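Local coordinates for PmbA-related protein (Thermotoga maritima, PDB 1VL4) that is of uncertain function, a putative modulator of DNA gyrase from the PmbA/TldD family, whose members are generally assigned metallopeptidase activity, at residues A186-A191 with S223-K228; F181-A186 with S195-E200; V280-L285 with F308-G313. All coordinates share one frame; numbering follows the deposited sequence.

Overall arrangement
Contact 2 lies within one antiparallel sheet, contact 1 at its margin, and contact 3 in a different sheet. Strand 172-188 serves both of the first two: its pairing with strand 194-202 is contact 2, and the end of the strand and the residues just beyond it meet the loop after helix 210-223 in contact 1. They share Ala-186, their centres are 16 Å apart, and Leu-224 CD1 packs against Ser-195 O at 3.5 Å. Contact 3 joins strands 282-285 and 307-311 in a mixed sheet of the C-terminal family region. Its centre is 29 Å from that of contact 2 and 37 Å from that of contact 1, with nearest atoms about 15 Å and about 25 Å apart.

Contact 1 (A186-A191 with S223-K228); sequences AIARDA and SLIGSK
Asp-190 reaches across to the turn formed by Leu-224 to Ser-227 and accepts a hydrogen bond from its backbone: Gly-226 N lies 3.1 Å from Asp-190 OD2, with an N-H...O angle of 154°. The donor stands above the carboxylate plane, 47° out of it. Asp-190 CG is anti to the backbone N (chi1 -164°), which places CG on the side of the turn. Its other oxygen, Asp-190 OD1, is 3.9 Å from Ile-225 CG2, so the group also rests against the isoleucine branch. The remaining arm of Ile-225 runs back toward the strand end, where Ile-225 CD1 packs 4.0 Å from Ala-188 CB and also lies near Arg-189 O.

Behind this first shell the turn is of type II, with Gly-226 at positive phi. Leu-224 O accepts twice from Ser-227, from the backbone N at 3.1 Å and from OG at 2.7 Å, which closes the turn and helps fix the amide presented to Asp-190. An alanine in place of Asp-190 would probably leave Gly-226 N without this acceptor and take from Arg-194 NE this salt-bridge partner, since Asp-190 OD2 also pairs with Arg-194 NE.

The contact thus ties the end of strand 172-188 to the loop between helix 210-223 and strand 233-239. Leu-224 and Ser-227 touch Arg-194 of strand 194-202, while Leu-224 also packs on Lys-390 and Tyr-392 of strand 384-395.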
ATOM      1  N   ALA A 186     -21.851  -6.790   7.245  1.00 11.66           N
ATOM      2  CA  ALA A 186     -23.204  -6.912   6.765  1.00 10.60           C
ATOM      3  C   ALA A 186     -23.811  -5.543   6.420  1.00 11.66           C
ATOM      4  O   ALA A 186     -23.390  -4.519   6.930  1.00 10.17           O
ATOM      5  CB  ALA A 186     -24.040  -7.659   7.763  1.00 12.31           C
ATOM      6  N   ILE A 187     -24.741  -5.538   5.479  1.00 10.90           N
ATOM      7  CA  ILE A 187     -25.544  -4.326   5.129  1.00 11.53           C
ATOM      8  C   ILE A 187     -27.025  -4.555   5.413  1.00 10.26           C
ATOM      9  O   ILE A 187     -27.611  -5.518   4.903  1.00 14.08           O
ATOM     10  CB  ILE A 187     -25.354  -3.927   3.651  1.00  8.48           C
ATOM     11  CG1 ILE A 187     -23.870  -3.595   3.407  1.00 16.85           C
ATOM     12  CG2 ILE A 187     -26.279  -2.736   3.269  1.00 13.95           C
ATOM     13  CD1 ILE A 187     -23.520  -3.237   2.012  1.00 13.61           C
ATOM     14  N   ALA A 188     -27.626  -3.640   6.216  1.00 12.90           N
ATOM     15  CA  ALA A 188     -29.039  -3.684   6.603  1.00 12.45           C
ATOM     16  C   ALA A 188     -29.882  -2.697   5.759  1.00 12.09           C
ATOM     17  O   ALA A 188     -29.407  -1.650   5.317  1.00 11.86           O
ATOM     18  CB  ALA A 188     -29.182  -3.366   8.081  1.00 15.05           C
ATOM     19  N   ARG A 189     -31.126  -3.081   5.502  1.00 11.64           N
ATOM     20  CA  ARG A 189     -32.031  -2.294   4.700  1.00 11.77           C
ATOM     21  C   ARG A 189     -32.504  -1.039   5.438  1.00 11.64           C
ATOM     22  O   ARG A 189     -33.015  -1.129   6.538  1.00 13.92           O
ATOM     23  CB  ARG A 189     -33.235  -3.147   4.348  1.00 12.34           C
ATOM     24  CG  ARG A 189     -34.267  -2.433   3.516  1.00 12.13           C
ATOM     25  CD  ARG A 189     -35.461  -3.303   3.282  1.00 10.48           C
ATOM     26  NE  ARG A 189     -35.192  -4.380   2.349  1.00 13.37           N
ATOM     27  CZ  ARG A 189     -34.866  -5.627   2.702  1.00 15.26           C
ATOM     28  NH1 ARG A 189     -34.816  -6.026   3.985  1.00 13.36           N
ATOM     29  NH2 ARG A 189     -34.617  -6.499   1.764  1.00 17.42           N
ATOM     30  N   ASP A 190     -32.329   0.140   4.814  1.00 13.14           N
ATOM     31  CA  ASP A 190     -32.825   1.394   5.378  1.00 13.93           C
ATOM     32  C   ASP A 190     -32.874   2.486   4.288  1.00 15.35           C
ATOM     33  O   ASP A 190     -32.342   2.285   3.195  1.00 16.27           O
ATOM     34  CB  ASP A 190     -31.925   1.807   6.565  1.00 12.05           C
ATOM     35  CG  ASP A 190     -32.547   2.854   7.464  1.00 19.54           C
ATOM     36  OD1 ASP A 190     -33.777   3.032   7.420  1.00 20.80           O
ATOM     37  OD2 ASP A 190     -31.789   3.496   8.234  1.00 15.47           O
ATOM     38  N   ALA A 191     -33.508   3.621   4.576  1.00 14.08           N
ATOM     39  CA  ALA A 191     -33.510   4.782   3.663  1.00 16.34           C
ATOM     40  C   ALA A 191     -32.144   5.065   3.003  1.00 17.50           C
ATOM     41  O   ALA A 191     -32.061   5.388   1.804  1.00 14.88           O
ATOM     42  CB  ALA A 191     -33.985   6.006   4.407  1.00 14.06           C
ATOM     43  N   SER A 223     -28.913  -2.262  14.047  0.50 12.93           N
ATOM     44  CA  SER A 223     -29.082  -1.290  15.110  0.50 11.33           C
ATOM     45  C   SER A 223     -29.040   0.158  14.601  0.50 12.63           C
ATOM     46  O   SER A 223     -29.537   1.068  15.283  0.50  9.97           O
ATOM     47  CB  SER A 223     -28.043  -1.504  16.197  0.50 11.33           C
ATOM     48  OG  SER A 223     -26.765  -1.158  15.750  0.50  4.50           O
ATOM     49  N   LEU A 224     -28.465   0.359  13.415  1.00 11.88           N
ATOM     50  CA  LEU A 224     -28.414   1.683  12.791  1.00 12.95           C
ATOM     51  C   LEU A 224     -29.649   1.983  11.937  1.00 12.43           C
ATOM     52  O   LEU A 224     -29.779   3.090  11.397  1.00 13.36           O
ATOM     53  CB  LEU A 224     -27.147   1.841  11.948  1.00 12.75           C
ATOM     54  CG  LEU A 224     -25.854   1.766  12.735  1.00 15.65           C
ATOM     55  CD1 LEU A 224     -24.697   1.721  11.752  1.00 23.19           C
ATOM     56  CD2 LEU A 224     -25.727   2.928  13.713  1.00 14.73           C
ATOM     57  N   ILE A 225     -30.561   1.027  11.815  1.00 11.25           N
ATOM     58  CA  ILE A 225     -31.781   1.294  11.057  1.00 13.10           C
ATOM     59  C   ILE A 225     -32.567   2.337  11.818  1.00 15.25           C
ATOM     60  O   ILE A 225     -32.736   2.201  13.032  1.00 14.70           O
ATOM     61  CB  ILE A 225     -32.626   0.038  10.879  1.00 13.33           C
ATOM     62  CG1 ILE A 225     -31.857  -0.999  10.029  1.00 12.79           C
ATOM     63  CG2 ILE A 225     -34.006   0.398  10.284  1.00 15.64           C
ATOM     64  CD1 ILE A 225     -32.576  -2.329   9.988  1.00 13.84           C
ATOM     65  N   GLY A 226     -33.054   3.352  11.090  1.00 17.52           N
ATOM     66  CA  GLY A 226     -33.746   4.497  11.668  1.00 18.81           C
ATOM     67  C   GLY A 226     -32.808   5.569  12.213  1.00 18.73           C
ATOM     68  O   GLY A 226     -33.214   6.404  13.023  1.00 20.14           O
ATOM     69  N   SER A 227     -31.551   5.541  11.802  1.00 17.76           N
ATOM     70  CA  SER A 227     -30.628   6.593  12.160  1.00 17.25           C
ATOM     71  C   SER A 227     -31.180   7.953  11.746  1.00 20.27           C
ATOM     72  O   SER A 227     -31.986   8.058  10.826  1.00 20.66           O
ATOM     73  CB  SER A 227     -29.253   6.360  11.554  1.00 16.64           C
ATOM     74  OG  SER A 227     -28.572   5.332  12.254  1.00 14.94           O
ATOM     75  N   LYS A 228     -30.774   8.969  12.496  1.00 22.56           N
ATOM     76  CA  LYS A 228     -31.145  10.355  12.259  1.00 25.11           C
ATOM     77  C   LYS A 228     -29.859  11.115  12.466  1.00 26.01           C
ATOM     78  O   LYS A 228     -28.983  10.660  13.192  1.00 22.61           O
ATOM     79  CB  LYS A 228     -32.190  10.811  13.270  1.00 25.07           C
ATOM     80  CG  LYS A 228     -33.435   9.923  13.323  1.00 28.55           C
ATOM     81  CD  LYS A 228     -34.446  10.378  14.367  1.00 29.06           C
ATOM     82  CE  LYS A 228     -35.246  11.593  13.919  1.00 33.33           C
ATOM     83  NZ  LYS A 228     -36.050  11.364  12.674  1.00 35.70           N
TER

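Contact 2 (F181-A186 with S195-E200)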
ATOM      1  N   PHE A 181      -7.702 -14.745  12.229  1.00 13.00           N
ATOM      2  CA  PHE A 181      -8.636 -13.589  12.168  1.00 11.69           C
ATOM      3  C   PHE A 181      -9.815 -14.070  11.347  1.00 10.85           C
ATOM      4  O   PHE A 181      -9.649 -14.809  10.345  1.00 10.29           O
ATOM      5  CB  PHE A 181      -7.826 -12.457  11.493  1.00 17.95           C
ATOM      6  CG  PHE A 181      -8.591 -11.300  10.957  1.00 23.77           C
ATOM      7  CD1 PHE A 181      -8.833 -10.179  11.773  1.00 35.18           C
ATOM      8  CD2 PHE A 181      -8.925 -11.226   9.592  1.00 21.74           C
ATOM      9  CE1 PHE A 181      -9.482  -9.014  11.244  1.00 32.04           C
ATOM     10  CE2 PHE A 181      -9.558 -10.110   9.057  1.00 25.70           C
ATOM     11  CZ  PHE A 181      -9.822  -8.968   9.893  1.00 24.03           C
ATOM     12  N   LEU A 182     -11.028 -13.719  11.782  1.00  9.87           N
ATOM     13  CA  LEU A 182     -12.213 -13.917  11.020  1.00 11.36           C
ATOM     14  C   LEU A 182     -13.021 -12.643  11.160  1.00 14.05           C
ATOM     15  O   LEU A 182     -13.195 -12.149  12.281  1.00 13.17           O
ATOM     16  CB  LEU A 182     -13.006 -15.098  11.537  1.00 12.18           C
ATOM     17  CG  LEU A 182     -14.230 -15.581  10.774  1.00 11.08           C
ATOM     18  CD1 LEU A 182     -13.986 -15.849   9.292  1.00 11.46           C
ATOM     19  CD2 LEU A 182     -14.825 -16.832  11.446  1.00 14.15           C
ATOM     20  N   PHE A 183     -13.515 -12.152  10.022  1.00  9.08           N
ATOM     21  CA  PHE A 183     -14.151 -10.841   9.905  1.00 10.92           C
ATOM     22  C   PHE A 183     -15.397 -11.028   9.057  1.00 11.75           C
ATOM     23  O   PHE A 183     -15.437 -11.816   8.111  1.00 11.73           O
ATOM     24  CB  PHE A 183     -13.201  -9.804   9.250  1.00 14.45           C
ATOM     25  CG  PHE A 183     -13.893  -8.500   8.741  1.00 11.16           C
ATOM     26  CD1 PHE A 183     -14.040  -7.397   9.598  1.00 16.16           C
ATOM     27  CD2 PHE A 183     -14.351  -8.385   7.446  1.00 14.62           C
ATOM     28  CE1 PHE A 183     -14.622  -6.251   9.184  1.00 18.47           C
ATOM     29  CE2 PHE A 183     -14.961  -7.229   7.023  1.00 14.66           C
ATOM     30  CZ  PHE A 183     -15.080  -6.140   7.897  1.00 17.50           C
ATOM     31  N   ALA A 184     -16.435 -10.281   9.396  1.00 12.76           N
ATOM     32  CA  ALA A 184     -17.636 -10.232   8.588  1.00 12.08           C
ATOM     33  C   ALA A 184     -18.206  -8.822   8.561  1.00 13.15           C
ATOM     34  O   ALA A 184     -18.118  -8.086   9.566  1.00  8.88           O
ATOM     35  CB  ALA A 184     -18.665 -11.194   9.126  1.00 14.20           C
ATOM     36  N   MET A 185     -18.775  -8.453   7.418  1.00 14.63           N
ATOM     37  CA  MET A 185     -19.456  -7.155   7.262  1.00 18.31           C
ATOM     38  C   MET A 185     -20.824  -7.379   6.630  1.00 13.37           C
ATOM     39  O   MET A 185     -20.938  -8.066   5.594  1.00 13.10           O
ATOM     40  CB  MET A 185     -18.617  -6.167   6.413  1.00 14.65           C
ATOM     41  CG  MET A 185     -19.175  -4.723   6.455  1.00 23.52           C
ATOM     42  SD  MET A 185     -19.163  -3.961   4.833  1.00 37.65           S
ATOM     43  CE  MET A 185     -20.682  -3.016   4.795  1.00 38.24           C
ATOM     44  N   ALA A 186     -21.851  -6.790   7.245  1.00 11.66           N
ATOM     45  CA  ALA A 186     -23.204  -6.912   6.765  1.00 10.60           C
ATOM     46  C   ALA A 186     -23.811  -5.543   6.420  1.00 11.66           C
ATOM     47  O   ALA A 186     -23.390  -4.519   6.930  1.00 10.17           O
ATOM     48  CB  ALA A 186     -24.040  -7.659   7.763  1.00 12.31           C
ATOM     49  N   SER A 195     -24.294  -0.070   7.313  1.00 17.82           N
ATOM     50  CA  SER A 195     -23.316  -1.134   7.433  1.00 16.17           C
ATOM     51  C   SER A 195     -22.887  -1.418   8.868  1.00 15.48           C
ATOM     52  O   SER A 195     -22.904  -0.556   9.746  1.00 12.87           O
ATOM     53  CB  SER A 195     -22.107  -0.869   6.514  1.00 20.31           C
ATOM     54  OG  SER A 195     -21.517   0.390   6.751  1.00 28.04           O
ATOM     55  N   GLY A 196     -22.506  -2.672   9.087  1.00 14.84           N
ATOM     56  CA  GLY A 196     -22.042  -3.159  10.365  1.00 12.64           C
ATOM     57  C   GLY A 196     -20.922  -4.148  10.066  1.00 13.93           C
ATOM     58  O   GLY A 196     -20.878  -4.739   8.978  1.00 13.46           O
ATOM     59  N   SER A 197     -19.993  -4.282  11.000  1.00 11.90           N
ATOM     60  CA  SER A 197     -18.966  -5.316  10.893  1.00 13.21           C
ATOM     61  C   SER A 197     -18.491  -5.769  12.257  1.00 15.23           C
ATOM     62  O   SER A 197     -18.761  -5.121  13.300  1.00 11.58           O
ATOM     63  CB  SER A 197     -17.804  -4.841  10.029  1.00 15.04           C
ATOM     64  OG  SER A 197     -17.005  -3.839  10.632  1.00 16.02           O
ATOM     65  N   TRP A 198     -17.834  -6.922  12.275  1.00 12.91           N
ATOM     66  CA  TRP A 198     -17.232  -7.420  13.495  1.00 12.24           C
ATOM     67  C   TRP A 198     -16.074  -8.349  13.113  1.00 13.90           C
ATOM     68  O   TRP A 198     -16.131  -8.998  12.075  1.00 13.12           O
ATOM     69  CB  TRP A 198     -18.285  -8.174  14.340  1.00 12.09           C
ATOM     70  CG  TRP A 198     -17.857  -8.371  15.751  1.00 13.60           C
ATOM     71  CD1 TRP A 198     -17.373  -9.496  16.316  1.00 15.83           C
ATOM     72  CD2 TRP A 198     -17.817  -7.363  16.765  1.00 15.58           C
ATOM     73  NE1 TRP A 198     -17.011  -9.258  17.620  1.00 21.65           N
ATOM     74  CE2 TRP A 198     -17.305  -7.964  17.928  1.00 14.26           C
ATOM     75  CE3 TRP A 198     -18.193  -6.018  16.804  1.00 19.90           C
ATOM     76  CZ2 TRP A 198     -17.148  -7.271  19.117  1.00 18.33           C
ATOM     77  CZ3 TRP A 198     -18.051  -5.328  17.995  1.00 18.81           C
ATOM     78  CH2 TRP A 198     -17.536  -5.960  19.130  1.00 23.88           C
ATOM     79  N   TYR A 199     -15.056  -8.424  13.971  1.00 16.16           N
ATOM     80  CA  TYR A 199     -13.942  -9.357  13.798  1.00 15.35           C
ATOM     81  C   TYR A 199     -13.543  -9.920  15.147  1.00 15.99           C
ATOM     82  O   TYR A 199     -13.803  -9.312  16.226  1.00 13.44           O
ATOM     83  CB  TYR A 199     -12.710  -8.677  13.155  1.00 16.56           C
ATOM     84  CG  TYR A 199     -12.097  -7.595  14.011  1.00 17.15           C
ATOM     85  CD1 TYR A 199     -11.099  -7.872  14.963  1.00 21.55           C
ATOM     86  CD2 TYR A 199     -12.527  -6.294  13.892  1.00 24.11           C
ATOM     87  CE1 TYR A 199     -10.588  -6.821  15.795  1.00 17.77           C
ATOM     88  CE2 TYR A 199     -12.024  -5.275  14.698  1.00 23.99           C
ATOM     89  CZ  TYR A 199     -11.081  -5.543  15.643  1.00 26.63           C
ATOM     90  OH  TYR A 199     -10.636  -4.474  16.380  1.00 33.03           O
ATOM     91  N   GLU A 200     -12.912 -11.081  15.098  1.00 14.85           N
ATOM     92  CA  GLU A 200     -12.193 -11.618  16.268  1.00 15.06           C
ATOM     93  C   GLU A 200     -10.751 -11.962  15.800  1.00 17.68           C
ATOM     94  O   GLU A 200     -10.537 -12.402  14.672  1.00 11.09           O
ATOM     95  CB  GLU A 200     -12.906 -12.854  16.834  1.00 15.16           C
ATOM     96  CG  GLU A 200     -14.142 -12.576  17.756  1.00 20.80           C
ATOM     97  CD  GLU A 200     -15.107 -13.806  18.003  1.00 23.99           C
ATOM     98  OE1 GLU A 200     -14.733 -15.000  17.775  1.00 26.22           O
ATOM     99  OE2 GLU A 200     -16.268 -13.535  18.458  1.00 38.41           O
TER
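Leu-182 and Glu-200, Ala-184 and Trp-198, and Ala-186 and Gly-196 form three reciprocal pairs of backbone hydrogen bonds. The middle pair is representative: Ala-184 N to Trp-198 O and Trp-198 N to Ala-184 O are both 3.0 Å. In the last pair Ala-186 N to Gly-196 O is 2.9 Å, its donor tilted 29° from the carbonyl plane. Between them Phe-183 faces Tyr-199, and Met-185 faces Ser-197, as non-hydrogen-bonded pairs. Here CA-H...O contacts add to the pairing, as from Ser-197 CA to Ala-184 O at 3.2 Å.

The two segments run antiparallel (169°, axes 4.6 Å apart) and belong to the two arms of the beta hairpin of strands 172-188 and 194-202; strand 194-202 is the outermost strand of its six-stranded sheet within this chain.

On the face bearing Phe-183 and Tyr-199, the rings do not stack. Phe-183 CG is anti to the backbone N (chi1 165°), and the ring extends beside the neighbouring strand, with CE1 3.6 Å from Ser-197 CB. Tyr-199 CB lies at the edge of the Phe-183 ring, near its plane, 4.0 Å from Phe-183 CD1. Phe-181 CE1 also comes within 3.8 Å of Tyr-199 CB, so both phenylalanine rings touch this one methylene.

On the opposite face, Leu-182 and Glu-200 touch Ile-213 of helix 210-223. Elsewhere around the hairpin, Lys-427 makes cation-pi contacts with Trp-198 and with Tyr-199, which point to opposite faces; Ser-195 OG is hydrogen-bonded to Lys-390 NZ.

Contact 3 (V280-L285 with F308-G313)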
ATOM      1  N   VAL A 280      -6.390   7.761  32.885  1.00 12.03           N
ATOM      2  CA  VAL A 280      -5.893   7.137  31.683  1.00 11.52           C
ATOM      3  C   VAL A 280      -4.473   6.630  31.917  1.00 11.98           C
ATOM      4  O   VAL A 280      -3.598   7.432  32.209  1.00  7.20           O
ATOM      5  CB  VAL A 280      -5.884   8.114  30.520  1.00 10.44           C
ATOM      6  CG1 VAL A 280      -5.086   7.533  29.277  1.00 16.24           C
ATOM      7  CG2 VAL A 280      -7.293   8.466  30.140  1.00 15.21           C
ATOM      8  N   SER A 281      -4.285   5.302  31.822  1.00  9.30           N
ATOM      9  CA  SER A 281      -2.954   4.698  31.788  1.00 10.29           C
ATOM     10  C   SER A 281      -2.857   3.883  30.513  1.00  9.89           C
ATOM     11  O   SER A 281      -3.782   3.133  30.189  1.00 10.11           O
ATOM     12  CB  SER A 281      -2.689   3.797  33.007  1.00 10.28           C
ATOM     13  OG  SER A 281      -2.634   4.532  34.236  1.00  9.79           O
ATOM     14  N   ILE A 282      -1.720   4.017  29.820  1.00 11.53           N
ATOM     15  CA  ILE A 282      -1.471   3.313  28.610  1.00 12.69           C
ATOM     16  C   ILE A 282      -0.093   2.654  28.756  1.00 12.44           C
ATOM     17  O   ILE A 282       0.925   3.342  29.078  1.00 10.53           O
ATOM     18  CB  ILE A 282      -1.468   4.258  27.383  1.00 15.30           C
ATOM     19  CG1 ILE A 282      -2.839   4.950  27.259  1.00 12.44           C
ATOM     20  CG2 ILE A 282      -1.181   3.497  26.122  1.00 16.10           C
ATOM     21  CD1 ILE A 282      -2.898   6.020  26.153  1.00 17.87           C
ATOM     22  N   LYS A 283      -0.085   1.342  28.502  1.00 12.73           N
ATOM     23  CA  LYS A 283       1.096   0.505  28.619  1.00 12.09           C
ATOM     24  C   LYS A 283       1.492  -0.052  27.260  1.00 12.82           C
ATOM     25  O   LYS A 283       0.676  -0.241  26.333  1.00 11.86           O
ATOM     26  CB  LYS A 283       0.819  -0.674  29.578  1.00 12.48           C
ATOM     27  CG  LYS A 283       0.484  -0.310  31.021  1.00 13.80           C
ATOM     28  CD  LYS A 283       0.704  -1.500  31.965  1.00 17.18           C
ATOM     29  CE  LYS A 283       2.125  -1.658  32.463  1.00 11.46           C
ATOM     30  NZ  LYS A 283       2.194  -2.882  33.337  1.00 17.52           N
ATOM     31  N   ASP A 284       2.786  -0.334  27.152  1.00 12.32           N
ATOM     32  CA  ASP A 284       3.312  -1.151  26.034  1.00 13.79           C
ATOM     33  C   ASP A 284       3.550  -2.522  26.618  1.00 12.32           C
ATOM     34  O   ASP A 284       4.320  -2.665  27.572  1.00 11.98           O
ATOM     35  CB  ASP A 284       4.608  -0.537  25.476  1.00 12.85           C
ATOM     36  CG  ASP A 284       5.254  -1.412  24.334  1.00 24.79           C
ATOM     37  OD1 ASP A 284       4.563  -2.284  23.767  1.00 17.51           O
ATOM     38  OD2 ASP A 284       6.470  -1.284  24.071  1.00 24.20           O
ATOM     39  N   LEU A 285       2.821  -3.507  26.086  1.00 13.89           N
ATOM     40  CA  LEU A 285       2.882  -4.877  26.588  1.00 13.55           C
ATOM     41  C   LEU A 285       3.567  -5.766  25.552  1.00 12.61           C
ATOM     42  O   LEU A 285       3.176  -5.758  24.394  1.00 11.58           O
ATOM     43  CB  LEU A 285       1.466  -5.409  26.811  1.00 19.37           C
ATOM     44  CG  LEU A 285       0.862  -5.493  28.181  1.00 27.90           C
ATOM     45  CD1 LEU A 285       1.026  -4.247  29.052  1.00 21.31           C
ATOM     46  CD2 LEU A 285      -0.578  -5.904  28.008  1.00 24.77           C
ATOM     47  N   PHE A 308       4.710   1.485  31.496  1.00  9.94           N
ATOM     48  CA  PHE A 308       3.773   2.578  31.227  1.00 12.58           C
ATOM     49  C   PHE A 308       4.348   3.616  30.255  1.00 12.12           C
ATOM     50  O   PHE A 308       5.478   4.109  30.398  1.00 11.40           O
ATOM     51  CB  PHE A 308       3.340   3.271  32.510  1.00 13.77           C
ATOM     52  CG  PHE A 308       2.517   2.398  33.413  1.00 10.79           C
ATOM     53  CD1 PHE A 308       1.143   2.302  33.247  1.00 14.20           C
ATOM     54  CD2 PHE A 308       3.126   1.708  34.454  1.00 15.80           C
ATOM     55  CE1 PHE A 308       0.415   1.529  34.054  1.00 15.91           C
ATOM     56  CE2 PHE A 308       2.379   0.926  35.305  1.00 18.69           C
ATOM     57  CZ  PHE A 308       1.019   0.827  35.096  1.00 19.44           C
ATOM     58  N   VAL A 309       3.543   3.940  29.260  1.00 11.21           N
ATOM     59  CA  VAL A 309       3.763   5.142  28.492  1.00 13.77           C
ATOM     60  C   VAL A 309       3.066   6.331  29.196  1.00 14.27           C
ATOM     61  O   VAL A 309       3.685   7.361  29.433  1.00 15.01           O
ATOM     62  CB  VAL A 309       3.312   4.973  27.031  1.00 14.37           C
ATOM     63  CG1 VAL A 309       3.645   6.254  26.229  1.00 10.44           C
ATOM     64  CG2 VAL A 309       4.037   3.781  26.411  1.00 16.36           C
ATOM     65  N   LEU A 310       1.798   6.145  29.549  1.00 12.02           N
ATOM     66  CA  LEU A 310       1.086   7.044  30.426  1.00 15.06           C
ATOM     67  C   LEU A 310       0.725   6.300  31.671  1.00 12.33           C
ATOM     68  O   LEU A 310       0.163   5.204  31.623  1.00 12.94           O
ATOM     69  CB  LEU A 310      -0.192   7.540  29.744  1.00 13.09           C
ATOM     70  CG  LEU A 310      -0.253   8.866  28.994  1.00 25.01           C
ATOM     71  CD1 LEU A 310       1.067   9.372  28.485  1.00 22.91           C
ATOM     72  CD2 LEU A 310      -1.299   8.748  27.852  1.00 21.74           C
ATOM     73  N   GLU A 311       1.085   6.856  32.799  1.00 13.19           N
ATOM     74  CA  GLU A 311       0.738   6.270  34.049  1.00 12.06           C
ATOM     75  C   GLU A 311      -0.064   7.328  34.790  1.00 14.58           C
ATOM     76  O   GLU A 311       0.482   8.370  35.178  1.00 11.55           O
ATOM     77  CB  GLU A 311       1.972   5.859  34.827  1.00 15.56           C
ATOM     78  CG  GLU A 311       1.575   5.085  36.117  1.00 22.01           C
ATOM     79  CD  GLU A 311       2.749   4.480  36.865  1.00 26.93           C
ATOM     80  OE1 GLU A 311       3.906   4.687  36.437  1.00 25.87           O
ATOM     81  OE2 GLU A 311       2.502   3.787  37.887  1.00 24.65           O
ATOM     82  N   ASN A 312      -1.356   7.047  34.977  1.00 15.52           N
ATOM     83  CA  ASN A 312      -2.302   8.017  35.541  1.00 15.22           C
ATOM     84  C   ASN A 312      -2.163   9.367  34.833  1.00 12.55           C
ATOM     85  O   ASN A 312      -2.140  10.387  35.452  1.00 12.55           O
ATOM     86  CB  ASN A 312      -2.129   8.171  37.052  1.00 15.09           C
ATOM     87  CG  ASN A 312      -2.156   6.819  37.791  1.00 22.67           C
ATOM     88  OD1 ASN A 312      -2.945   5.946  37.462  1.00 21.89           O
ATOM     89  ND2 ASN A 312      -1.296   6.661  38.788  1.00 26.18           N
ATOM     90  N   GLY A 313      -2.076   9.308  33.513  1.00 13.21           N
ATOM     91  CA  GLY A 313      -2.112  10.456  32.662  1.00 11.25           C
ATOM     92  C   GLY A 313      -0.765  11.129  32.516  1.00 13.37           C
ATOM     93  O   GLY A 313      -0.644  12.034  31.708  1.00 14.66           O
TER
HETATM   94  O   HOH W   1      -5.210   5.728  35.897  1.00 19.71           O
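A classic beta bulge interrupts the antiparallel pairing of strands 282-285 and 307-311, with Val-309 and Leu-310 both facing Ile-282. The evidence is a shared acceptor: Ile-282 O takes Val-309 N at 2.7 Å and Leu-310 N at 3.0 Å. Both donors lie in the carbonyl plane, and Leu-310 N sits on a lone pair. Ile-282 N returns a bond to Leu-310 O at 2.9 Å, so the isoleucine's backbone is gripped three times. The two apolar side chains lie side by side and point the same way, Ile-282 CD1 meeting Leu-310 CD2 at 3.6 Å.

Beyond the bulge, Lys-283 pairs with Phe-308 and lays its aliphatic chain over the ring. Its chain bends at chi3 (85°), which directs CE over the ring centre, 3.8 Å from the centroid of Phe-308 and 9° off the normal. The ammonium nitrogen is off-centre, a cation-pi contact at longer range, and its stronger partner is Glu-306 through a salt bridge. Glu-311 CG covers the opposite face of the ring, so the phenylalanine is sandwiched between two aliphatic segments.

At the other end, Asn-312 N donates almost straight to Ser-281 OG (2.9 Å, 170°). A water bridges that hydroxyl and Asn-312 OD1, donating to OD1 at 2.8 Å. Gly-313 N gives Val-280 O a weak, bent bond.

Strand 345-348 pairs with strand 282-285 on its other edge, and Ile-282 packs on Leu-346 and Leu-348. Two successive residues, Val-309 and Leu-310, set against the single Ile-282 and sharing its carbonyl are what define a classic bulge; here it lies where the chain turns a corner, within a mixed sheet.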